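Local coordinates for beta-ketoacyl synthase (Pseudomonas aeruginosa, PDB 4CW4), which catalyses the condensation of acetyl-CoA with malonyl-ACP to acetoacetyl-ACP, the primer of fatty acid synthesis, at residues Phe26-Arg31 with Leu491-Tyr496; Leu50-Leu56 with Arg84-Thr89; Gly336-Glu341 with Arg353-Cys359. All coordinates share one frame. Where two conformers were deposited one is given. Residues are numbered along the deposited sequence.

Interaction 1 of 3, residues Phe26-Arg31 with Leu491-Tyr496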
loop_
_atom_site.group_PDB
_atom_site.type_symbol
_atom_site.label_atom_id
_atom_site.label_comp_id
_atom_site.label_asym_id
_atom_site.label_seq_id
_atom_site.Cartn_x
_atom_site.Cartn_y
_atom_site.Cartn_z
ATOM N N PHE A 26 -15.852 -0.497 -23.479
ATOM C CA PHE A 26 -17.025 -0.383 -24.340
ATOM C C PHE A 26 -18.298 -0.884 -23.675
ATOM O O PHE A 26 -19.282 -1.181 -24.347
ATOM C CB PHE A 26 -16.758 -1.033 -25.704
ATOM C CG PHE A 26 -15.531 -0.461 -26.375
ATOM C CD1 PHE A 26 -14.266 -0.960 -26.064
ATOM C CD2 PHE A 26 -15.619 0.614 -27.237
ATOM C CE1 PHE A 26 -13.122 -0.403 -26.616
ATOM C CE2 PHE A 26 -14.473 1.169 -27.821
ATOM C CZ PHE A 26 -13.224 0.670 -27.494
ATOM N N HIS A 27 -18.268 -0.934 -22.350
ATOM C CA HIS A 27 -19.421 -1.272 -21.532
ATOM C C HIS A 27 -19.879 -2.721 -21.678
ATOM O O HIS A 27 -21.020 -3.023 -21.374
ATOM C CB HIS A 27 -20.592 -0.333 -21.826
ATOM C CG HIS A 27 -20.221 1.106 -21.752
ATOM N ND1 HIS A 27 -20.014 1.744 -20.552
ATOM C CD2 HIS A 27 -19.984 2.023 -22.719
ATOM C CE1 HIS A 27 -19.660 2.995 -20.784
ATOM N NE2 HIS A 27 -19.649 3.195 -22.085
ATOM N N HIS A 28 -19.011 -3.620 -22.127
ATOM C CA HIS A 28 -19.417 -5.033 -22.219
ATOM C C HIS A 28 -19.770 -5.668 -20.884
ATOM O O HIS A 28 -20.773 -6.355 -20.793
ATOM C CB HIS A 28 -18.371 -5.865 -22.941
ATOM C CG HIS A 28 -18.302 -5.558 -24.398
ATOM N ND1 HIS A 28 -19.271 -5.975 -25.288
ATOM C CD2 HIS A 28 -17.405 -4.848 -25.117
ATOM C CE1 HIS A 28 -18.964 -5.540 -26.497
ATOM N NE2 HIS A 28 -17.840 -4.843 -26.417
ATOM N N GLY A 29 -18.982 -5.409 -19.839
ATOM C CA GLY A 29 -19.286 -5.957 -18.523
ATOM C C GLY A 29 -20.616 -5.436 -18.004
ATOM O O GLY A 29 -21.426 -6.177 -17.468
ATOM N N PHE A 30 -20.838 -4.134 -18.175
ATOM C CA PHE A 30 -22.100 -3.520 -17.817
ATOM C C PHE A 30 -23.234 -4.211 -18.539
ATOM O O PHE A 30 -24.252 -4.562 -17.941
ATOM C CB PHE A 30 -22.074 -2.029 -18.169
ATOM C CG PHE A 30 -23.383 -1.333 -17.934
ATOM C CD1 PHE A 30 -23.729 -0.887 -16.675
ATOM C CD2 PHE A 30 -24.273 -1.132 -18.964
ATOM C CE1 PHE A 30 -24.925 -0.232 -16.461
ATOM C CE2 PHE A 30 -25.485 -0.505 -18.739
ATOM C CZ PHE A 30 -25.818 -0.069 -17.486
ATOM N N ARG A 31 -23.053 -4.432 -19.828
ATOM C CA ARG A 31 -24.103 -5.062 -20.602
ATOM C C ARG A 31 -24.411 -6.466 -20.088
ATOM O O ARG A 31 -25.564 -6.870 -20.073
ATOM C CB ARG A 31 -23.756 -5.103 -22.083
ATOM C CG ARG A 31 -23.953 -3.787 -22.793
ATOM C CD ARG A 31 -23.674 -3.985 -24.269
ATOM N NE ARG A 31 -22.361 -3.516 -24.612
ATOM C CZ ARG A 31 -21.829 -3.605 -25.831
ATOM N NH1 ARG A 31 -22.418 -4.313 -26.787
ATOM N NH2 ARG A 31 -20.665 -3.046 -26.070
ATOM N N LEU A 491 -20.484 4.309 -15.535
ATOM C CA LEU A 491 -20.294 4.870 -16.858
ATOM C C LEU A 491 -21.259 4.239 -17.844
ATOM O O LEU A 491 -21.683 4.870 -18.802
ATOM C CB LEU A 491 -18.861 4.653 -17.328
ATOM C CG LEU A 491 -17.763 5.236 -16.421
ATOM C CD1 LEU A 491 -16.405 5.087 -17.088
ATOM C CD2 LEU A 491 -18.066 6.708 -16.073
ATOM N N GLY A 492 -21.583 2.979 -17.596
ATOM C CA GLY A 492 -22.549 2.267 -18.403
ATOM C C GLY A 492 -23.948 2.830 -18.245
ATOM O O GLY A 492 -24.709 2.922 -19.215
ATOM N N THR A 493 -24.321 3.187 -17.017
ATOM C CA THR A 493 -25.608 3.866 -16.808
ATOM C C THR A 493 -25.681 5.169 -17.610
ATOM O O THR A 493 -26.707 5.468 -18.215
ATOM C CB THR A 493 -25.882 4.092 -15.314
ATOM O OG1 THR A 493 -26.082 2.819 -14.700
ATOM C CG2 THR A 493 -27.116 4.996 -15.069
ATOM N N PHE A 494 -24.610 5.954 -17.607
ATOM C CA PHE A 494 -24.589 7.159 -18.423
ATOM C C PHE A 494 -24.783 6.832 -19.915
ATOM O O PHE A 494 -25.513 7.531 -20.619
ATOM C CB PHE A 494 -23.269 7.931 -18.241
ATOM C CG PHE A 494 -23.079 8.552 -16.886
ATOM C CD1 PHE A 494 -24.140 9.037 -16.152
ATOM C CD2 PHE A 494 -21.803 8.638 -16.349
ATOM C CE1 PHE A 494 -23.940 9.595 -14.903
ATOM C CE2 PHE A 494 -21.601 9.193 -15.121
ATOM C CZ PHE A 494 -22.677 9.680 -14.396
ATOM N N LYS A 495 -24.137 5.768 -20.384
ATOM C CA LYS A 495 -24.158 5.388 -21.799
ATOM C C LYS A 495 -25.537 4.956 -22.256
ATOM O O LYS A 495 -26.033 5.430 -23.282
ATOM C CB LYS A 495 -23.159 4.248 -22.045
ATOM C CG LYS A 495 -23.143 3.653 -23.475
ATOM C CD LYS A 495 -22.502 4.591 -24.460
ATOM C CE LYS A 495 -22.424 3.991 -25.850
ATOM N NZ LYS A 495 -21.859 4.959 -26.817
ATOM N N TYR A 496 -26.150 4.055 -21.499
ATOM C CA TYR A 496 -27.361 3.380 -21.957
ATOM C C TYR A 496 -28.652 3.791 -21.233
ATOM O O TYR A 496 -29.740 3.395 -21.646
ATOM C CB TYR A 496 -27.196 1.869 -21.829
ATOM C CG TYR A 496 -26.151 1.272 -22.745
ATOM C CD1 TYR A 496 -26.359 1.219 -24.119
ATOM C CD2 TYR A 496 -24.981 0.717 -22.235
ATOM C CE1 TYR A 496 -25.420 0.654 -24.968
ATOM C CE2 TYR A 496 -24.035 0.142 -23.078
ATOM C CZ TYR A 496 -24.264 0.110 -24.438
ATOM O OH TYR A 496 -23.332 -0.469 -25.268
HETATM O O HOH W 1 -20.826 0.749 -25.898
#
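Aromatic rings make most of this contact between the start of helix 28-33 and the last turn and a half of helix 482-496. His27, at the N-cap position, and Phe30 both point toward the second helix, where Gly492 lies opposite them. CA of Gly492 sits over the face of the Phe30 ring, 3.7 Å from its centroid, in a CH-pi contact. An ideal CB on Gly492 would fall 2.3 Å from CG of Phe30, so the close packing of this ring depends on the missing side chain. CB of Lys495 makes a second CH-pi contact, 3.9 Å from the centroid of the His27 ring. Tyr496 directs its ring edge at the face of His27 in an offset edge-to-face pair, with centroids 5.9 Å apart and planes at 78°. CD2 of Tyr496 also packs on CE2 of Phe30 at 3.7 Å.

The polar links are fewer. NH2 of Arg31 donates to the carbonyl O of Phe26 at 2.9 Å and so ties the helix to the residue before its N-cap. Water 1 joins that same O of Phe26 to OH of Tyr496, at 2.9 Å from each. The Tyr496 hydroxyl lies over one face of the Arg31 guanidinium, whose NH1 forms a salt bridge with Glu45. The side chain of Thr493 hydrogen-bonds to the backbone of Ile498.

Helix 565-590 touches Phe26 and His28 beyond the contact. The pair is a buried helix-helix contact built round a glycine, joining an N-terminal helix to a helix of the C-terminal half of the thiolase-like ketosynthase fold.

Interaction 2 of 3, residues Leu50-Leu56 with Arg84-Thr89. With SO4 (sulfate ion), chain B.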
loop_
_atom_site.group_PDB
_atom_site.type_symbol
_atom_site.label_atom_id
_atom_site.label_comp_id
_atom_site.label_asym_id
_atom_site.label_seq_id
_atom_site.Cartn_x
_atom_site.Cartn_y
_atom_site.Cartn_z
ATOM N N LEU A 50 -18.160 -12.609 -25.131
ATOM C CA LEU A 50 -17.978 -13.517 -23.998
ATOM C C LEU A 50 -17.714 -14.933 -24.491
ATOM O O LEU A 50 -16.838 -15.611 -23.973
ATOM C CB LEU A 50 -19.209 -13.512 -23.090
ATOM C CG LEU A 50 -19.269 -12.323 -22.131
ATOM C CD1 LEU A 50 -20.659 -12.178 -21.519
ATOM C CD2 LEU A 50 -18.220 -12.482 -21.040
ATOM N N ALA A 51 -18.483 -15.384 -25.480
ATOM C CA ALA A 51 -18.295 -16.734 -26.008
ATOM C C ALA A 51 -16.858 -16.935 -26.517
ATOM O O ALA A 51 -16.275 -18.005 -26.341
ATOM C CB ALA A 51 -19.317 -17.029 -27.110
ATOM N N VAL A 52 -16.287 -15.919 -27.167
ATOM C CA VAL A 52 -14.919 -16.023 -27.659
ATOM C C VAL A 52 -13.941 -16.045 -26.492
ATOM O O VAL A 52 -13.019 -16.872 -26.444
ATOM C CB VAL A 52 -14.578 -14.866 -28.622
ATOM C CG1 VAL A 52 -13.083 -14.847 -28.957
ATOM C CG2 VAL A 52 -15.402 -14.989 -29.893
ATOM N N MET A 53 -14.145 -15.144 -25.529
ATOM C CA MET A 53 -13.285 -15.069 -24.343
ATOM C C MET A 53 -13.246 -16.397 -23.601
ATOM O O MET A 53 -12.200 -16.798 -23.063
ATOM C CB MET A 53 -13.795 -14.017 -23.347
ATOM C CG MET A 53 -13.427 -12.593 -23.680
ATOM S SD MET A 53 -14.301 -11.392 -22.659
ATOM C CE MET A 53 -13.526 -11.669 -21.063
ATOM N N MET A 54 -14.408 -17.047 -23.552
ATOM C CA MET A 54 -14.600 -18.262 -22.761
ATOM C C MET A 54 -14.255 -19.530 -23.553
ATOM O O MET A 54 -14.359 -20.640 -23.027
ATOM C CB MET A 54 -16.058 -18.312 -22.295
ATOM C CG MET A 54 -16.406 -17.142 -21.347
ATOM S SD MET A 54 -18.142 -16.869 -21.017
ATOM C CE MET A 54 -18.484 -18.176 -19.852
ATOM N N LYS A 55 -13.844 -19.357 -24.804
ATOM C CA LYS A 55 -13.489 -20.463 -25.695
ATOM C C LYS A 55 -14.663 -21.376 -26.035
ATOM O O LYS A 55 -14.469 -22.558 -26.342
ATOM C CB LYS A 55 -12.355 -21.314 -25.111
ATOM C CG LYS A 55 -11.228 -20.547 -24.449
ATOM C CD LYS A 55 -10.316 -19.871 -25.435
ATOM C CE LYS A 55 -8.936 -19.646 -24.808
ATOM N NZ LYS A 55 -8.154 -18.672 -25.604
ATOM N N LEU A 56 -15.871 -20.837 -25.997
ATOM C CA LEU A 56 -17.064 -21.591 -26.366
ATOM C C LEU A 56 -17.280 -21.588 -27.880
ATOM O O LEU A 56 -17.859 -22.519 -28.439
ATOM C CB LEU A 56 -18.292 -21.013 -25.668
ATOM C CG LEU A 56 -18.310 -21.205 -24.153
ATOM C CD1 LEU A 56 -19.435 -20.417 -23.531
ATOM C CD2 LEU A 56 -18.430 -22.697 -23.784
ATOM N N ARG A 84 -25.072 -21.280 -20.932
ATOM C CA ARG A 84 -23.711 -21.564 -20.451
ATOM C C ARG A 84 -22.930 -20.308 -20.082
ATOM O O ARG A 84 -22.221 -20.287 -19.081
ATOM C CB ARG A 84 -22.923 -22.348 -21.502
ATOM C CG ARG A 84 -23.225 -23.848 -21.507
ATOM C CD ARG A 84 -22.544 -24.545 -22.654
ATOM N NE ARG A 84 -23.293 -24.372 -23.890
ATOM C CZ ARG A 84 -22.950 -24.925 -25.052
ATOM N NH1 ARG A 84 -21.852 -25.672 -25.133
ATOM N NH2 ARG A 84 -23.703 -24.736 -26.133
ATOM N N ILE A 85 -23.040 -19.278 -20.917
ATOM C CA ILE A 85 -22.347 -18.021 -20.664
ATOM C C ILE A 85 -22.826 -17.446 -19.342
ATOM O O ILE A 85 -22.016 -17.051 -18.498
ATOM C CB ILE A 85 -22.571 -17.017 -21.806
ATOM C CG1 ILE A 85 -21.894 -17.523 -23.089
ATOM C CG2 ILE A 85 -22.033 -15.644 -21.416
ATOM C CD1 ILE A 85 -22.377 -16.845 -24.395
ATOM N N PHE A 86 -24.136 -17.456 -19.119
ATOM C CA PHE A 86 -24.680 -16.873 -17.904
ATOM C C PHE A 86 -24.242 -17.643 -16.675
ATOM O O PHE A 86 -23.915 -17.044 -15.652
ATOM C CB PHE A 86 -26.205 -16.819 -17.947
ATOM C CG PHE A 86 -26.777 -15.884 -19.010
ATOM C CD1 PHE A 86 -26.055 -14.825 -19.507
ATOM C CD2 PHE A 86 -28.049 -16.087 -19.486
ATOM C CE1 PHE A 86 -26.585 -13.984 -20.459
ATOM C CE2 PHE A 86 -28.597 -15.260 -20.444
ATOM C CZ PHE A 86 -27.867 -14.212 -20.938
ATOM N N ALA A 87 -24.212 -18.966 -16.787
ATOM C CA ALA A 87 -23.840 -19.813 -15.670
ATOM C C ALA A 87 -22.350 -19.726 -15.323
ATOM O O ALA A 87 -21.958 -20.072 -14.211
ATOM C CB ALA A 87 -24.238 -21.272 -15.945
ATOM N N SER A 88 -21.537 -19.295 -16.281
ATOM C CA SER A 88 -20.079 -19.257 -16.144
ATOM C C SER A 88 -19.514 -17.825 -16.052
ATOM O O SER A 88 -18.324 -17.588 -16.292
ATOM C CB SER A 88 -19.424 -19.985 -17.305
ATOM O OG SER A 88 -19.692 -21.371 -17.238
ATOM N N THR A 89 -20.388 -16.901 -15.682
ATOM C CA THR A 89 -20.025 -15.534 -15.385
ATOM C C THR A 89 -20.669 -15.139 -14.054
ATOM O O THR A 89 -21.520 -15.858 -13.532
ATOM C CB THR A 89 -20.498 -14.569 -16.493
ATOM O OG1 THR A 89 -21.872 -14.819 -16.798
ATOM C CG2 THR A 89 -19.640 -14.721 -17.741
HETATM S S SO4 B . -21.119 -26.592 -28.765
HETATM O O1 SO4 B . -21.415 -27.837 -29.473
HETATM O O2 SO4 B . -20.124 -25.833 -29.521
HETATM O O3 SO4 B . -22.346 -25.805 -28.630
HETATM O O4 SO4 B . -20.575 -26.910 -27.445
#
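Both segments are helix ends. Helix 40-53 finishes in a Schellman motif: Lys55 has positive phi, N of Leu56 hydrogen-bonds to O of Ala51 (2.9 Å) and N of Lys55 to O of Val52 (3.1 Å). Helix 74-87 runs out at Ser88. OG1 of Thr89 donates to O of Ile85 at 2.8 Å and holds the exit against the last turn. The backbones come closest at Ala51 and Ile85, with CA atoms 6.8 Å apart.

Ile85 is the central side chain. CG2 of Ile85 meets CD1 of Leu50 at 3.7 Å, its CD1 meets CB of Ala51 at 4.1 Å, and its CG1 meets CD1 of Leu56 at 3.8 Å. This is an apolar helix-helix contact within the N-terminal part of the chain, between two helices linked by short strands and loops. Met54 reaches across the end of the second helix. CE of Met54 lies 3.3 Å from CB of Ser88, and its SD 4.2 Å from CG2 of Thr89. Arg32 hydrogen-bonds to OG1 of Thr89.

At the exposed margin, Arg84 NH1 and NH2 donate to sulfate O4 and O3 (2.9 and 3.0 Å). The sulfate, probably from the crystallisation liquor, also hydrogen-bonds to Arg80, Tyr81 and Glu67.

Interaction 3 of 3, residues Gly336-Glu341 with Arg353-Cys359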
loop_
_atom_site.group_PDB
_atom_site.type_symbol
_atom_site.label_atom_id
_atom_site.label_comp_id
_atom_site.label_asym_id
_atom_site.label_seq_id
_atom_site.Cartn_x
_atom_site.Cartn_y
_atom_site.Cartn_z
ATOM N N GLY A 336 -24.737 -20.061 5.972
ATOM C CA GLY A 336 -25.443 -18.795 6.055
ATOM C C GLY A 336 -26.516 -18.693 4.989
ATOM O O GLY A 336 -27.646 -18.297 5.256
ATOM N N LEU A 337 -26.171 -19.073 3.766
ATOM C CA LEU A 337 -27.124 -19.021 2.678
ATOM C C LEU A 337 -28.240 -20.050 2.841
ATOM O O LEU A 337 -29.378 -19.809 2.438
ATOM C CB LEU A 337 -26.410 -19.193 1.337
ATOM C CG LEU A 337 -25.442 -18.056 0.987
ATOM C CD1 LEU A 337 -24.523 -18.460 -0.156
ATOM C CD2 LEU A 337 -26.221 -16.774 0.633
ATOM N N ARG A 338 -27.925 -21.200 3.430
ATOM C CA ARG A 338 -28.950 -22.206 3.698
ATOM C C ARG A 338 -30.030 -21.645 4.611
ATOM O O ARG A 338 -31.207 -21.966 4.460
ATOM C CB ARG A 338 -28.318 -23.445 4.329
ATOM C CG ARG A 338 -27.588 -24.313 3.328
ATOM C CD ARG A 338 -26.934 -25.513 4.013
ATOM N NE ARG A 338 -26.486 -26.516 3.047
ATOM C CZ ARG A 338 -25.620 -27.489 3.318
ATOM N NH1 ARG A 338 -25.103 -27.611 4.539
ATOM N NH2 ARG A 338 -25.284 -28.360 2.376
ATOM N N LEU A 339 -29.628 -20.815 5.561
ATOM C CA LEU A 339 -30.579 -20.209 6.490
ATOM C C LEU A 339 -31.471 -19.216 5.767
ATOM O O LEU A 339 -32.671 -19.172 6.020
ATOM C CB LEU A 339 -29.848 -19.510 7.637
ATOM C CG LEU A 339 -29.238 -20.426 8.696
ATOM C CD1 LEU A 339 -28.440 -19.630 9.708
ATOM C CD2 LEU A 339 -30.315 -21.224 9.417
ATOM N N ILE A 340 -30.887 -18.418 4.873
ATOM C CA ILE A 340 -31.663 -17.442 4.120
ATOM C C ILE A 340 -32.653 -18.129 3.180
ATOM O O ILE A 340 -33.801 -17.699 3.058
ATOM C CB ILE A 340 -30.743 -16.489 3.341
ATOM C CG1 ILE A 340 -30.028 -15.567 4.328
ATOM C CG2 ILE A 340 -31.538 -15.617 2.326
ATOM C CD1 ILE A 340 -28.866 -14.861 3.749
ATOM N N GLU A 341 -32.215 -19.205 2.535
ATOM C CA GLU A 341 -33.050 -19.889 1.557
ATOM C C GLU A 341 -33.990 -20.904 2.190
ATOM O O GLU A 341 -34.997 -21.276 1.591
ATOM C CB GLU A 341 -32.179 -20.595 0.520
ATOM C CG GLU A 341 -31.462 -19.642 -0.418
ATOM C CD GLU A 341 -30.932 -20.342 -1.645
ATOM O OE1 GLU A 341 -31.695 -21.073 -2.301
ATOM O OE2 GLU A 341 -29.752 -20.172 -1.945
ATOM N N ARG A 353 -26.198 -10.402 -1.898
ATOM C CA ARG A 353 -27.562 -9.878 -1.790
ATOM C C ARG A 353 -27.584 -8.509 -1.090
ATOM O O ARG A 353 -28.099 -8.385 0.025
ATOM C CB ARG A 353 -28.407 -10.878 -0.974
ATOM C CG ARG A 353 -28.705 -12.172 -1.712
ATOM C CD ARG A 353 -29.025 -13.306 -0.723
ATOM N NE ARG A 353 -29.429 -14.572 -1.333
ATOM C CZ ARG A 353 -30.686 -14.983 -1.492
ATOM N NH1 ARG A 353 -31.709 -14.206 -1.131
ATOM N NH2 ARG A 353 -30.923 -16.180 -2.024
ATOM N N PRO A 354 -26.921 -7.505 -1.677
ATOM C CA PRO A 354 -26.910 -6.166 -1.061
ATOM C C PRO A 354 -28.323 -5.687 -0.710
ATOM O O PRO A 354 -29.212 -5.783 -1.534
ATOM C CB PRO A 354 -26.296 -5.281 -2.154
ATOM C CG PRO A 354 -25.536 -6.217 -3.037
ATOM C CD PRO A 354 -26.331 -7.504 -3.019
ATOM N N PHE A 355 -28.494 -5.197 0.513
ATOM C CA PHE A 355 -29.750 -4.624 1.003
ATOM C C PHE A 355 -30.903 -5.610 1.163
ATOM O O PHE A 355 -31.982 -5.205 1.562
ATOM C CB PHE A 355 -30.151 -3.396 0.178
ATOM C CG PHE A 355 -29.114 -2.310 0.240
ATOM C CD1 PHE A 355 -28.907 -1.591 1.405
ATOM C CD2 PHE A 355 -28.305 -2.065 -0.841
ATOM C CE1 PHE A 355 -27.903 -0.649 1.481
ATOM C CE2 PHE A 355 -27.315 -1.108 -0.785
ATOM C CZ PHE A 355 -27.118 -0.387 0.377
ATOM N N GLY A 356 -30.653 -6.899 0.906
ATOM C CA GLY A 356 -31.625 -7.934 1.167
ATOM C C GLY A 356 -31.297 -8.702 2.422
ATOM O O GLY A 356 -30.337 -8.380 3.102
ATOM N N GLU A 357 -32.111 -9.703 2.743
ATOM C CA GLU A 357 -31.665 -10.726 3.686
ATOM C C GLU A 357 -30.299 -11.218 3.189
ATOM O O GLU A 357 -30.142 -11.573 2.019
ATOM C CB GLU A 357 -32.665 -11.874 3.790
ATOM C CG GLU A 357 -34.047 -11.451 4.271
ATOM C CD GLU A 357 -34.033 -10.891 5.678
ATOM O OE1 GLU A 357 -33.263 -11.404 6.516
ATOM O OE2 GLU A 357 -34.788 -9.925 5.940
ATOM N N ASN A 358 -29.300 -11.200 4.061
ATOM C CA ASN A 358 -27.940 -11.491 3.630
ATOM C C ASN A 358 -27.072 -11.937 4.796
ATOM O O ASN A 358 -27.539 -11.969 5.948
ATOM C CB ASN A 358 -27.328 -10.316 2.823
ATOM C CG ASN A 358 -27.239 -9.018 3.604
ATOM O OD1 ASN A 358 -27.145 -9.016 4.833
ATOM N ND2 ASN A 358 -27.198 -7.891 2.880
ATOM N N CYS A 359 -25.836 -12.340 4.499
ATOM C CA CYS A 359 -25.018 -12.995 5.517
ATOM C C CYS A 359 -23.516 -12.929 5.256
ATOM O O CYS A 359 -22.768 -13.818 5.670
ATOM C CB CYS A 359 -25.461 -14.448 5.660
ATOM S SG CYS A 359 -25.350 -15.434 4.132
HETATM O O HOH W 2 -28.565 -17.934 -2.255
#
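Ile340 lies against one face of the Arg353 guanidinium, with its CG2 3.7 Å from NH1 of Arg353. CD1 of Ile340 reaches the loop backbone, 3.5 Å from CA of Asn358, and packs on SG of Cys359 at 3.6 Å. Cys359 points at the helix where Gly336 has no side chain. SG of Cys359 is 3.6 Å from C of Gly336, and an ideal CB there would clash with the sulfur. CD2 of Leu337 touches SG of Cys359 at 3.8 Å.

OE2 of Glu341 and NH2 of Arg353 are 4.2 Å apart, beyond a salt bridge. Water 2 donates to OE2 of Glu341 at 2.6 Å and accepts from NH2 of Arg353 at 2.9 Å. Glu341 also hydrogen-bonds to N of Asp347.

A type II turn runs from Arg353 to Gly356, and ND2 of Asn358 donates to O of Arg353 at 3.0 Å. OD1 of Asn358 hydrogen-bonds to Arg447, and Ser442 to N of Arg353. The predicted catalytic residues His439 and His477 are about 10 and 11 Å from Asn358, side chain to side chain. Ahead of core strand 366-374, this loop is probably the Arg-Pro-Phe loop near the active site of KAS I/II enzymes.

How the interactions relate
Interactions 1 and 2 are neighbours, with centres 19 Å apart and nearest atoms about 6 Å apart. They use helices 28-33 and 40-53, which follow each other in the chain. Interaction 3 is more distant, its centre 28 Å from that of interaction 1 and 27 Å from that of interaction 2. None of the three touch. Interaction 1 spans 460 residues and closes a loop that contains the other two, which come in series. Interaction 1 ties an N-terminal helix to the C-terminal half of the ketosynthase. Interaction 2 joins two N-terminal helices. Interaction 3 packs a loop near the active site, within the N-terminal ketosynthase domain; the other two lie away from that site.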